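Local coordinates for RagB/SusD domain protein (Flavobacterium johnsoniae, PDB 5J5U) that binds chitin as a SusD homologue, and probably works at the outer membrane in the uptake of chitin-derived sugars, at residues Thr21-Cys26 / Leu81-Asp86; Ala104-Val109 / Lys183-Met188; Arg191-Ile196 / Lys206-Ala211. All coordinates share one frame; numbering follows the deposited sequence.

In the fold
The three contacts illustrate how a largely helical scaffold can be read as a series of pairwise packings that share helices. Contact 1 joins helix 16-29 to helix 66-90; contact 2 sets helix 98-119, the next in the chain after 66-90, against helix 178-195; contact 3 packs the later turns of that same helix on helix 201-214. Contacts 1 and 2 lie about 14 Å apart between centres, and Gln24 CG meets Met107 CE at 3.4 Å between them. Contacts 2 and 3 are about 13 Å apart between centres and touch where Val109 CG1 lies 3.9 Å from Leu192 CD1. Contacts 1 and 3, about 25 Å apart between centres and about 13 Å between nearest atoms, do not touch.

Contact 1: residues Thr21-Cys26 / Leu81-Asp86; sequences TFTQLC and LKNVVD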
loop_
_atom_site.group_PDB
_atom_site.type_symbol
_atom_site.label_atom_id
_atom_site.label_comp_id
_atom_site.label_asym_id
_atom_site.label_seq_id
_atom_site.Cartn_x
_atom_site.Cartn_y
_atom_site.Cartn_z
ATOM N N THR A 21 -3.623 18.642 -9.048
ATOM C CA THR A 21 -3.073 18.966 -7.719
ATOM C C THR A 21 -4.019 18.519 -6.593
ATOM O O THR A 21 -3.589 17.956 -5.572
ATOM C CB THR A 21 -2.774 20.509 -7.587
ATOM O OG1 THR A 21 -1.690 20.881 -8.452
ATOM C CG2 THR A 21 -2.411 20.902 -6.145
ATOM N N PHE A 22 -5.310 18.773 -6.790
ATOM C CA PHE A 22 -6.323 18.360 -5.826
ATOM C C PHE A 22 -6.339 16.824 -5.675
ATOM O O PHE A 22 -6.275 16.308 -4.562
ATOM C CB PHE A 22 -7.686 18.877 -6.258
ATOM C CG PHE A 22 -8.799 18.502 -5.344
ATOM C CD1 PHE A 22 -9.090 19.281 -4.234
ATOM C CD2 PHE A 22 -9.575 17.384 -5.599
ATOM C CE1 PHE A 22 -10.130 18.944 -3.391
ATOM C CE2 PHE A 22 -10.608 17.049 -4.765
ATOM C CZ PHE A 22 -10.890 17.824 -3.659
ATOM N N THR A 23 -6.389 16.100 -6.791
ATOM C CA THR A 23 -6.392 14.651 -6.736
ATOM C C THR A 23 -5.163 14.081 -6.046
ATOM O O THR A 23 -5.261 13.182 -5.186
ATOM C CB THR A 23 -6.487 14.053 -8.131
ATOM O OG1 THR A 23 -7.779 14.351 -8.667
ATOM C CG2 THR A 23 -6.324 12.534 -8.067
ATOM N N GLN A 24 -4.004 14.588 -6.448
ATOM C CA GLN A 24 -2.753 14.165 -5.844
ATOM C C GLN A 24 -2.779 14.408 -4.333
ATOM O O GLN A 24 -2.380 13.537 -3.556
ATOM C CB GLN A 24 -1.575 14.864 -6.496
ATOM C CG GLN A 24 -1.302 14.351 -7.899
ATOM C CD GLN A 24 -0.047 14.943 -8.499
ATOM O OE1 GLN A 24 0.520 15.887 -7.953
ATOM N NE2 GLN A 24 0.391 14.396 -9.635
ATOM N N LEU A 25 -3.305 15.553 -3.918
ATOM C CA LEU A 25 -3.389 15.838 -2.494
ATOM C C LEU A 25 -4.431 14.928 -1.780
ATOM O O LEU A 25 -4.232 14.532 -0.636
ATOM C CB LEU A 25 -3.698 17.332 -2.279
ATOM C CG LEU A 25 -2.459 18.260 -2.363
ATOM C CD1 LEU A 25 -2.809 19.758 -2.433
ATOM C CD2 LEU A 25 -1.486 17.985 -1.206
ATOM N N CYS A 26 -5.507 14.559 -2.465
ATOM C CA CYS A 26 -6.499 13.654 -1.903
ATOM C C CYS A 26 -5.908 12.245 -1.655
ATOM O O CYS A 26 -6.286 11.546 -0.709
ATOM C CB CYS A 26 -7.714 13.561 -2.830
ATOM S SG CYS A 26 -8.932 14.912 -2.689
ATOM N N LEU A 81 -12.135 10.250 -8.219
ATOM C CA LEU A 81 -12.337 9.653 -9.535
ATOM C C LEU A 81 -12.905 10.653 -10.535
ATOM O O LEU A 81 -12.458 10.723 -11.684
ATOM C CB LEU A 81 -13.246 8.446 -9.426
ATOM C CG LEU A 81 -13.352 7.633 -10.704
ATOM C CD1 LEU A 81 -12.024 6.971 -11.061
ATOM C CD2 LEU A 81 -14.433 6.597 -10.487
ATOM N N LYS A 82 -13.849 11.462 -10.070
ATOM C CA LYS A 82 -14.514 12.446 -10.909
ATOM C C LYS A 82 -13.576 13.523 -11.452
ATOM O O LYS A 82 -13.653 13.898 -12.623
ATOM C CB LYS A 82 -15.642 13.087 -10.110
ATOM C CG LYS A 82 -15.921 14.535 -10.451
ATOM C CD LYS A 82 -16.948 15.109 -9.483
ATOM C CE LYS A 82 -16.529 14.879 -8.032
ATOM N NZ LYS A 82 -15.161 15.386 -7.718
ATOM N N ASN A 83 -12.651 13.982 -10.622
ATOM C CA ASN A 83 -11.727 15.011 -11.064
ATOM C C ASN A 83 -10.818 14.498 -12.148
ATOM O O ASN A 83 -10.562 15.183 -13.150
ATOM C CB ASN A 83 -10.885 15.524 -9.901
ATOM C CG ASN A 83 -11.524 16.690 -9.212
ATOM O OD1 ASN A 83 -11.541 17.800 -9.742
ATOM N ND2 ASN A 83 -12.095 16.445 -8.040
ATOM N N VAL A 84 -10.320 13.287 -11.941
ATOM C CA VAL A 84 -9.318 12.754 -12.834
ATOM C C VAL A 84 -9.995 12.344 -14.157
ATOM O O VAL A 84 -9.384 12.440 -15.242
ATOM C CB VAL A 84 -8.552 11.614 -12.154
ATOM C CG1 VAL A 84 -9.407 10.361 -12.059
ATOM C CG2 VAL A 84 -7.258 11.359 -12.885
ATOM N N VAL A 85 -11.271 11.942 -14.078
ATOM C CA VAL A 85 -12.073 11.744 -15.286
ATOM C C VAL A 85 -12.242 13.065 -16.069
ATOM O O VAL A 85 -12.044 13.105 -17.290
ATOM C CB VAL A 85 -13.448 11.157 -14.963
ATOM C CG1 VAL A 85 -14.378 11.278 -16.173
ATOM C CG2 VAL A 85 -13.290 9.690 -14.602
ATOM N N ASP A 86 -12.572 14.144 -15.362
ATOM C CA ASP A 86 -12.699 15.461 -16.009
ATOM C C ASP A 86 -11.391 15.949 -16.646
ATOM O O ASP A 86 -11.416 16.548 -17.730
ATOM C CB ASP A 86 -13.185 16.508 -15.015
ATOM C CG ASP A 86 -14.680 16.475 -14.832
ATOM O OD1 ASP A 86 -15.387 16.031 -15.776
ATOM O OD2 ASP A 86 -15.145 16.876 -13.736
#
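Thr23 and Asn83 mark the point where two roughly antiparallel helical segments come closest, with CA of Thr23 6.9 Å from CA of Asn83. The axes of 21-26 and 81-86 approach to 9.4 Å, at 148° between their directions. No hydrogen bond crosses the gap; polar and apolar groups meet here by packing alone. Asn83 has the largest share, touching both Phe22 and Thr23. Its CB lies 3.5 Å from Thr23 OG1, the two side chains passing alongside one another and pointing opposite ways; that hydroxyl makes a weak hydrogen bond to Gln19 O. Asn83 ND2 lies against the CD2-CE2 side of the Phe22 ring, 3.6 Å from each atom. The ring is carried across because Phe22 CG stands opposite the backbone nitrogen (chi1 180°), and its plane is inclined by 48° to the amide. That amide is held within its own helix: ND2 bonds to Asn79 O, near a kink where the nitrogen of Asn83 makes no bond to the preceding turn. Helix 98-119 packs against both segments: Met107 touches Thr23 and Val84, and Val111 touches Thr23. Gln24 hydrogen-bonds to Asp171 and Leu172 in a loop.

Contact 2: residues Ala104-Val109 / Lys183-Met188; sequences AKIMKV and KLANTM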
loop_
_atom_site.group_PDB
_atom_site.type_symbol
_atom_site.label_atom_id
_atom_site.label_comp_id
_atom_site.label_asym_id
_atom_site.label_seq_id
_atom_site.Cartn_x
_atom_site.Cartn_y
_atom_site.Cartn_z
ATOM N N ALA A 104 -2.923 12.221 -16.281
ATOM C CA ALA A 104 -4.216 11.998 -15.696
ATOM C C ALA A 104 -4.597 10.526 -15.790
ATOM O O ALA A 104 -5.079 9.956 -14.816
ATOM C CB ALA A 104 -5.253 12.865 -16.366
ATOM N N LYS A 105 -4.358 9.901 -16.939
ATOM C CA LYS A 105 -4.746 8.492 -17.106
ATOM C C LYS A 105 -3.971 7.596 -16.135
ATOM O O LYS A 105 -4.556 6.684 -15.509
ATOM C CB LYS A 105 -4.539 8.021 -18.554
ATOM C CG LYS A 105 -5.777 8.235 -19.434
ATOM C CD LYS A 105 -5.546 7.822 -20.881
ATOM C CE LYS A 105 -4.307 8.492 -21.440
ATOM N NZ LYS A 105 -4.171 8.298 -22.895
ATOM N N ILE A 106 -2.671 7.881 -15.984
ATOM C CA ILE A 106 -1.846 7.163 -15.018
ATOM C C ILE A 106 -2.428 7.409 -13.624
ATOM O O ILE A 106 -2.648 6.465 -12.860
ATOM C CB ILE A 106 -0.362 7.591 -15.101
ATOM C CG1 ILE A 106 0.206 7.222 -16.468
ATOM C CG2 ILE A 106 0.480 6.880 -14.070
ATOM C CD1 ILE A 106 1.563 7.789 -16.717
ATOM N N MET A 107 -2.756 8.671 -13.336
ATOM C CA MET A 107 -3.363 8.985 -12.056
ATOM C C MET A 107 -4.586 8.096 -11.869
ATOM O O MET A 107 -4.760 7.504 -10.798
ATOM C CB MET A 107 -3.767 10.461 -11.963
ATOM C CG MET A 107 -2.622 11.415 -11.722
ATOM S SD MET A 107 -1.787 11.187 -10.147
ATOM C CE MET A 107 -3.059 11.578 -8.957
ATOM N N LYS A 108 -5.393 7.963 -12.926
ATOM C CA LYS A 108 -6.692 7.332 -12.766
ATOM C C LYS A 108 -6.505 5.878 -12.374
ATOM O O LYS A 108 -7.307 5.334 -11.604
ATOM C CB LYS A 108 -7.545 7.455 -14.023
ATOM C CG LYS A 108 -8.805 6.589 -13.972
ATOM C CD LYS A 108 -10.007 7.271 -14.598
ATOM C CE LYS A 108 -10.140 6.954 -16.067
ATOM N NZ LYS A 108 -9.964 5.515 -16.372
ATOM N N VAL A 109 -5.405 5.275 -12.830
ATOM C CA VAL A 109 -5.163 3.883 -12.465
ATOM C C VAL A 109 -4.822 3.825 -10.967
ATOM O O VAL A 109 -5.394 3.035 -10.228
ATOM C CB VAL A 109 -4.055 3.239 -13.337
ATOM C CG1 VAL A 109 -3.737 1.829 -12.848
ATOM C CG2 VAL A 109 -4.487 3.209 -14.812
ATOM N N LYS A 183 8.333 6.011 -16.095
ATOM C CA LYS A 183 8.760 4.932 -15.203
ATOM C C LYS A 183 7.735 4.636 -14.104
ATOM O O LYS A 183 7.599 3.479 -13.693
ATOM C CB LYS A 183 10.110 5.270 -14.585
ATOM C CG LYS A 183 11.168 5.601 -15.630
ATOM C CD LYS A 183 12.525 5.829 -14.998
ATOM C CE LYS A 183 12.753 7.318 -14.777
ATOM N NZ LYS A 183 14.047 7.550 -14.085
ATOM N N LEU A 184 6.997 5.657 -13.653
ATOM C CA LEU A 184 5.910 5.432 -12.689
ATOM C C LEU A 184 4.830 4.561 -13.316
ATOM O O LEU A 184 4.300 3.646 -12.669
ATOM C CB LEU A 184 5.283 6.747 -12.207
ATOM C CG LEU A 184 3.986 6.533 -11.410
ATOM C CD1 LEU A 184 4.256 5.887 -10.074
ATOM C CD2 LEU A 184 3.202 7.825 -11.228
ATOM N N ALA A 185 4.533 4.846 -14.584
ATOM C CA ALA A 185 3.568 4.069 -15.339
ATOM C C ALA A 185 3.998 2.610 -15.421
ATOM O O ALA A 185 3.200 1.699 -15.171
ATOM C CB ALA A 185 3.400 4.655 -16.732
ATOM N N ASN A 186 5.273 2.381 -15.715
ATOM C CA ASN A 186 5.767 1.006 -15.832
ATOM C C ASN A 186 5.874 0.242 -14.497
ATOM O O ASN A 186 5.721 -0.983 -14.454
ATOM C CB ASN A 186 7.126 1.006 -16.527
ATOM C CG ASN A 186 7.024 1.367 -17.992
ATOM O OD1 ASN A 186 6.088 0.951 -18.685
ATOM N ND2 ASN A 186 7.966 2.173 -18.466
ATOM N N THR A 187 6.182 0.961 -13.422
ATOM C CA THR A 187 6.285 0.344 -12.107
ATOM C C THR A 187 4.888 -0.059 -11.622
ATOM O O THR A 187 4.697 -1.182 -11.130
ATOM C CB THR A 187 6.977 1.285 -11.101
ATOM O OG1 THR A 187 8.218 1.731 -11.660
ATOM C CG2 THR A 187 7.259 0.567 -9.783
ATOM N N MET A 188 3.911 0.837 -11.797
ATOM C CA MET A 188 2.512 0.487 -11.535
ATOM C C MET A 188 2.106 -0.742 -12.349
ATOM O O MET A 188 1.443 -1.653 -11.832
ATOM C CB MET A 188 1.580 1.668 -11.846
ATOM C CG MET A 188 1.537 2.733 -10.737
ATOM S SD MET A 188 0.898 2.036 -9.183
ATOM C CE MET A 188 -0.804 1.678 -9.621
#
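Ile106 and Ala185 bring the two helices nearest, their CA atoms 6.2 Å apart, where segments 104-109 and 183-188 run in roughly the same direction with 28° between their axes and a closest axial approach of 10.5 Å. This is side-by-side helix packing at a shallow angle, joining helix 98-119 to helix 178-195 inside the helical SusD-like fold. Ile106 does the bridging by spreading its two branches over neighbouring residues. Its long branch, with CG1 placed opposite the carbonyl carbon (chi1 -64°), extends to the methyl of Ala185, and Ile106 CD1 stands 3.6 Å from Ala185 CB. The short branch turns to the adjacent residue: Ile106 CG2 is 4.0 Å from Leu184 CD2, the only terminal methyl of Leu184 that comes this close. The isoleucine thus rests on Ala185 with one branch and on Leu184 with the other. One turn further on, Val109 CG1 approaches the terminal methyl of Met188, Met188 CE, at 4.4 Å, a lighter touch that continues the same strip.

Away from this interface, Lys183 O accepts two hydrogen bonds from Thr187, one from its backbone N and one from OG1 at 2.8 Å, arriving from opposite faces of the carbonyl plane; Thr187 OG1 is also bonded to Phe217 N. Ser157 and Phe150 of helix 143-160 lie against Ile106 and Val109 respectively. With aliphatic and methionine side chains meeting through methyl groups, all buried and with no hydrogen bond between the segments, the contact probably rests on close packing and exclusion of water.

Contact 3: residues Arg191-Ile196 / Lys206-Ala211; sequences RLAMRI and KQAKAA
Ala193 and Ala208 stand at the centre of this contact, which is carried by apolar packing. Their CA atoms are 5.3 Å apart, and their CB methyls, both directed at the opposite helix, lie 4.1 Å from one another. Ala193 CB goes further, resting 3.4 Å from Ala208 N, so that a methyl of one helix is pressed against the backbone of the other. At its flank, Gln207 CB lies 3.8 Å from Ala193 CB. Met194 adds a third element: its chain bends at chi2 and chi3 and brings its end back to Ala208, with Met194 CE 3.2 Å from Ala208 CB. This is tighter than ordinary van der Waals contact, and the exact place of the methyl is therefore doubtful.

Such small residues allow the axes of 191-195 and 206-211 to come within 8.2 Å at 158°. The two helices follow one another in the chain, joined by the short link 196-200, and form an antiparallel helical hairpin, an element in keeping with the TPR-related family to which this SusD-like protein belongs.

Polar interactions lie around the seam. Gln207 begins toward Ala193, but its chain bends (chi2 -70°) and takes the amide elsewhere: OE1 accepts from Arg189 NE, and NE2 bonds to Glu203 OE2, so both ends of the amide are held. The buried arginines of 191-196 turn to other parts of the fold, where Arg191 forms a salt bridge with Glu339 and Arg195 NH1 pairs with both Asp117 and Glu417.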
loop_
_atom_site.group_PDB
_atom_site.type_symbol
_atom_site.label_atom_id
_atom_site.label_comp_id
_atom_site.label_asym_id
_atom_site.label_seq_id
_atom_site.Cartn_x
_atom_site.Cartn_y
_atom_site.Cartn_z
ATOM N N ARG A 191 3.431 -3.791 -10.719
ATOM C CA ARG A 191 2.682 -4.062 -9.498
ATOM C C ARG A 191 1.379 -4.808 -9.840
ATOM O O ARG A 191 1.013 -5.806 -9.206
ATOM C CB ARG A 191 2.394 -2.749 -8.749
ATOM C CG ARG A 191 1.401 -2.889 -7.611
ATOM C CD ARG A 191 0.898 -1.548 -7.112
ATOM N NE ARG A 191 1.860 -0.904 -6.230
ATOM C CZ ARG A 191 1.600 0.190 -5.535
ATOM N NH1 ARG A 191 0.395 0.751 -5.629
ATOM N NH2 ARG A 191 2.536 0.704 -4.738
ATOM N N LEU A 192 0.679 -4.313 -10.854
ATOM C CA LEU A 192 -0.562 -4.953 -11.300
ATOM C C LEU A 192 -0.258 -6.341 -11.902
ATOM O O LEU A 192 -1.008 -7.301 -11.688
ATOM C CB LEU A 192 -1.293 -4.043 -12.289
ATOM C CG LEU A 192 -1.677 -2.706 -11.637
ATOM C CD1 LEU A 192 -2.040 -1.657 -12.640
ATOM C CD2 LEU A 192 -2.808 -2.871 -10.644
ATOM N N ALA A 193 0.848 -6.452 -12.635
ATOM C CA ALA A 193 1.207 -7.724 -13.234
ATOM C C ALA A 193 1.428 -8.768 -12.177
ATOM O O ALA A 193 0.906 -9.877 -12.277
ATOM C CB ALA A 193 2.462 -7.594 -14.096
ATOM N N MET A 194 2.199 -8.425 -11.148
ATOM C CA MET A 194 2.446 -9.403 -10.090
ATOM C C MET A 194 1.154 -9.706 -9.347
ATOM O O MET A 194 0.934 -10.848 -8.917
ATOM C CB MET A 194 3.537 -8.922 -9.134
ATOM C CG MET A 194 4.928 -8.850 -9.805
ATOM S SD MET A 194 5.467 -10.337 -10.717
ATOM C CE MET A 194 4.873 -9.974 -12.323
ATOM N N ARG A 195 0.274 -8.714 -9.232
ATOM C CA ARG A 195 -0.920 -8.959 -8.430
ATOM C C ARG A 195 -1.813 -10.049 -9.066
ATOM O O ARG A 195 -2.532 -10.739 -8.356
ATOM C CB ARG A 195 -1.706 -7.663 -8.198
ATOM C CG ARG A 195 -2.720 -7.795 -7.066
ATOM C CD ARG A 195 -2.766 -6.527 -6.227
ATOM N NE ARG A 195 -1.511 -6.297 -5.514
ATOM C CZ ARG A 195 -1.072 -5.094 -5.180
ATOM N NH1 ARG A 195 -1.802 -4.031 -5.483
ATOM N NH2 ARG A 195 0.086 -4.949 -4.537
ATOM N N ILE A 196 -1.773 -10.208 -10.386
ATOM C CA ILE A 196 -2.544 -11.281 -11.023
ATOM C C ILE A 196 -1.737 -12.527 -11.377
ATOM O O ILE A 196 -2.131 -13.281 -12.262
ATOM C CB ILE A 196 -3.260 -10.797 -12.301
ATOM C CG1 ILE A 196 -2.243 -10.254 -13.307
ATOM C CG2 ILE A 196 -4.325 -9.766 -11.949
ATOM C CD1 ILE A 196 -2.843 -9.893 -14.638
ATOM N N LYS A 206 3.449 -11.768 -19.178
ATOM C CA LYS A 206 3.486 -10.862 -20.317
ATOM C C LYS A 206 3.637 -9.403 -19.876
ATOM O O LYS A 206 4.490 -8.665 -20.380
ATOM C CB LYS A 206 2.212 -11.031 -21.146
ATOM C CG LYS A 206 2.144 -10.158 -22.386
ATOM C CD LYS A 206 0.770 -10.247 -23.037
ATOM C CE LYS A 206 0.730 -9.484 -24.340
ATOM N NZ LYS A 206 -0.684 -9.232 -24.717
ATOM N N GLN A 207 2.807 -9.003 -18.919
ATOM C CA GLN A 207 2.768 -7.622 -18.465
ATOM C C GLN A 207 3.986 -7.238 -17.591
ATOM O O GLN A 207 4.442 -6.085 -17.618
ATOM C CB GLN A 207 1.470 -7.379 -17.712
ATOM C CG GLN A 207 0.249 -7.572 -18.566
ATOM C CD GLN A 207 0.097 -6.500 -19.610
ATOM O OE1 GLN A 207 0.660 -5.413 -19.484
ATOM N NE2 GLN A 207 -0.671 -6.797 -20.654
ATOM N N ALA A 208 4.492 -8.189 -16.807
ATOM C CA ALA A 208 5.721 -7.974 -16.044
ATOM C C ALA A 208 6.877 -7.691 -16.971
ATOM O O ALA A 208 7.520 -6.653 -16.861
ATOM C CB ALA A 208 6.044 -9.148 -15.216
ATOM N N LYS A 209 7.146 -8.646 -17.861
ATOM C CA LYS A 209 8.148 -8.474 -18.907
ATOM C C LYS A 209 8.006 -7.121 -19.609
ATOM O O LYS A 209 8.985 -6.369 -19.703
ATOM C CB LYS A 209 8.057 -9.602 -19.935
ATOM C CG LYS A 209 9.294 -9.701 -20.819
ATOM C CD LYS A 209 9.190 -10.841 -21.808
ATOM C CE LYS A 209 10.365 -10.838 -22.770
ATOM N NZ LYS A 209 10.206 -11.947 -23.741
ATOM N N ALA A 210 6.799 -6.806 -20.093
ATOM C CA ALA A 210 6.564 -5.518 -20.763
ATOM C C ALA A 210 6.944 -4.319 -19.883
ATOM O O ALA A 210 7.590 -3.360 -20.352
ATOM C CB ALA A 210 5.131 -5.404 -21.192
ATOM N N ALA A 211 6.571 -4.390 -18.605
ATOM C CA ALA A 211 6.868 -3.319 -17.663
ATOM C C ALA A 211 8.375 -3.166 -17.518
ATOM O O ALA A 211 8.925 -2.066 -17.596
ATOM C CB ALA A 211 6.225 -3.602 -16.310
#